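Local coordinates for putative uncharacterized protein (Enterobacter cloacae subsp. cloacae, PDB 4JUR), which probably acts as a type VI secretion immunity protein that neutralises a cognate amidase effector, at residues N17-R22 and E56-V61. Numbering follows the deposited sequence.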
loop_
_atom_site.group_PDB
_atom_site.type_symbol
_atom_site.label_atom_id
_atom_site.label_comp_id
_atom_site.label_asym_id
_atom_site.label_seq_id
_atom_site.Cartn_x
_atom_site.Cartn_y
_atom_site.Cartn_z
ATOM N N ASN I 17 -3.868 -5.004 4.430
ATOM C CA ASN I 17 -2.524 -4.416 4.496
ATOM C C ASN I 17 -1.398 -5.462 4.434
ATOM O O ASN I 17 -0.372 -5.223 3.808
ATOM C CB ASN I 17 -2.348 -3.486 5.712
ATOM C CG ASN I 17 -3.339 -2.305 5.703
ATOM O OD1 ASN I 17 -3.638 -1.741 4.656
ATOM N ND2 ASN I 17 -3.847 -1.943 6.877
ATOM N N TRP I 18 -1.587 -6.620 5.060
ATOM C CA TRP I 18 -0.632 -7.707 4.864
ATOM C C TRP I 18 -0.504 -8.042 3.360
ATOM O O TRP I 18 0.612 -8.150 2.829
ATOM C CB TRP I 18 -1.023 -8.967 5.637
ATOM C CG TRP I 18 0.021 -10.029 5.487
ATOM C CD1 TRP I 18 1.095 -10.225 6.293
ATOM C CD2 TRP I 18 0.105 -11.022 4.458
ATOM N NE1 TRP I 18 1.843 -11.276 5.841
ATOM C CE2 TRP I 18 1.263 -11.784 4.711
ATOM C CE3 TRP I 18 -0.690 -11.348 3.354
ATOM C CZ2 TRP I 18 1.656 -12.846 3.898
ATOM C CZ3 TRP I 18 -0.297 -12.395 2.542
ATOM C CH2 TRP I 18 0.867 -13.137 2.821
ATOM N N VAL I 19 -1.636 -8.197 2.677
ATOM C CA VAL I 19 -1.606 -8.473 1.241
ATOM C C VAL I 19 -0.914 -7.351 0.436
ATOM O O VAL I 19 -0.033 -7.611 -0.404
ATOM C CB VAL I 19 -3.023 -8.741 0.668
ATOM C CG1 VAL I 19 -2.971 -8.815 -0.837
ATOM C CG2 VAL I 19 -3.616 -10.019 1.255
ATOM N N GLN I 20 -1.287 -6.107 0.703
ATOM C CA GLN I 20 -0.696 -5.002 -0.033
ATOM C C GLN I 20 0.832 -4.959 0.159
ATOM O O GLN I 20 1.596 -4.844 -0.814
ATOM C CB GLN I 20 -1.324 -3.686 0.384
ATOM C CG GLN I 20 -1.333 -2.638 -0.718
ATOM C CD GLN I 20 -0.267 -1.561 -0.532
ATOM O OE1 GLN I 20 -0.274 -0.548 -1.246
ATOM N NE2 GLN I 20 0.663 -1.774 0.423
ATOM N N ASN I 21 1.266 -5.067 1.412
ATOM C CA ASN I 21 2.684 -5.034 1.732
ATOM C C ASN I 21 3.436 -6.165 1.025
ATOM O O ASN I 21 4.386 -5.912 0.285
ATOM C CB ASN I 21 2.910 -5.062 3.249
ATOM C CG ASN I 21 2.552 -3.725 3.933
ATOM O OD1 ASN I 21 2.829 -3.544 5.113
ATOM N ND2 ASN I 21 1.940 -2.799 3.192
ATOM N N ARG I 22 2.991 -7.404 1.223
ATOM C CA ARG I 22 3.657 -8.521 0.595
ATOM C C ARG I 22 3.756 -8.367 -0.922
ATOM O O ARG I 22 4.800 -8.672 -1.524
ATOM C CB ARG I 22 2.982 -9.845 0.947
ATOM C CG ARG I 22 3.489 -10.992 0.092
ATOM C CD ARG I 22 3.577 -12.277 0.849
ATOM N NE ARG I 22 4.774 -12.309 1.667
ATOM C CZ ARG I 22 5.558 -13.375 1.789
ATOM N NH1 ARG I 22 5.270 -14.509 1.133
ATOM N NH2 ARG I 22 6.633 -13.302 2.569
ATOM N N GLU I 56 -0.814 -18.008 3.577
ATOM C CA GLU I 56 -0.168 -18.773 2.497
ATOM C C GLU I 56 -1.021 -18.783 1.218
ATOM O O GLU I 56 -0.539 -18.494 0.098
ATOM C CB GLU I 56 0.137 -20.202 2.957
ATOM C CG GLU I 56 0.431 -21.176 1.837
ATOM C CD GLU I 56 0.443 -22.620 2.326
ATOM O OE1 GLU I 56 0.105 -22.841 3.514
ATOM O OE2 GLU I 56 0.788 -23.533 1.531
ATOM N N LYS I 57 -2.298 -19.106 1.393
ATOM C CA LYS I 57 -3.246 -19.037 0.298
ATOM C C LYS I 57 -3.249 -17.652 -0.333
ATOM O O LYS I 57 -3.247 -17.519 -1.561
ATOM C CB LYS I 57 -4.641 -19.388 0.792
ATOM C CG LYS I 57 -4.802 -20.827 1.206
ATOM C CD LYS I 57 -6.126 -21.011 1.908
ATOM C CE LYS I 57 -6.488 -22.482 2.050
ATOM N NZ LYS I 57 -7.951 -22.629 2.393
ATOM N N ALA I 58 -3.229 -16.630 0.515
ATOM C CA ALA I 58 -3.280 -15.256 0.058
ATOM C C ALA I 58 -2.079 -14.950 -0.815
ATOM O O ALA I 58 -2.232 -14.306 -1.856
ATOM C CB ALA I 58 -3.382 -14.290 1.221
ATOM N N ASP I 59 -0.899 -15.433 -0.414
ATOM C CA ASP I 59 0.310 -15.275 -1.233
ATOM C C ASP I 59 0.121 -15.941 -2.587
ATOM O O ASP I 59 0.547 -15.400 -3.616
ATOM C CB ASP I 59 1.558 -15.831 -0.525
ATOM C CG ASP I 59 2.798 -15.875 -1.438
ATOM O OD1 ASP I 59 3.640 -14.954 -1.348
ATOM O OD2 ASP I 59 2.944 -16.834 -2.237
ATOM N N GLU I 60 -0.518 -17.111 -2.598
ATOM C CA GLU I 60 -0.789 -17.757 -3.889
ATOM C C GLU I 60 -1.639 -16.842 -4.778
ATOM O O GLU I 60 -1.256 -16.535 -5.922
ATOM C CB GLU I 60 -1.490 -19.110 -3.734
ATOM C CG GLU I 60 -0.582 -20.300 -3.489
ATOM C CD GLU I 60 -1.383 -21.530 -3.026
ATOM O OE1 GLU I 60 -1.050 -22.076 -1.940
ATOM O OE2 GLU I 60 -2.346 -21.943 -3.735
ATOM N N VAL I 61 -2.781 -16.402 -4.241
ATOM C CA VAL I 61 -3.642 -15.477 -4.964
ATOM C C VAL I 61 -2.865 -14.261 -5.456
ATOM O O VAL I 61 -3.069 -13.822 -6.581
ATOM C CB VAL I 61 -4.806 -14.987 -4.101
ATOM C CG1 VAL I 61 -5.475 -13.807 -4.760
ATOM C CG2 VAL I 61 -5.805 -16.121 -3.833
#
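Trp18 and Val19 converge on Ala58 to form the apolar part of this contact. The six-membered ring of Trp18 supplies the closest apolar approach: Ala58 CB lies 3.9 Å from Trp18 CZ3, oblique to the ring, whose edge comes near Asp59 N. With CG anti to the backbone N, the six-membered ring is carried to Ala58. Val19 CG2 adds a looser contact, 4.3 Å from Ala58 CB. The small alanine side chain thus receives two larger ones, and the CA atoms of Val19 and Ala58 are 7.1 Å apart.

The polar part is a salt bridge: Arg22 NH1 donates to Asp59 OD1 over 3.0 Å, with a bent N-H...O angle of 148°. OD1 is approached from above the carboxylate plane, which stands 64° from the guanidinium. Lys26 forms a second salt bridge to OD1, which would probably favour the ionised carboxylate. Arg22 NH2 hydrogen-bonds to the backbone of another protein's chain, and Arg22 makes a cation-pi contact with an aromatic side chain there, so this polar end borders the interface.

The axes of segments 17-22 and 56-61, on helices 11-27 and 52-65, pass 10.4 Å apart, crossing at -49°, within an all-helical fold; helix 31-47 packs on Trp18 and helix 79-87 on Val19.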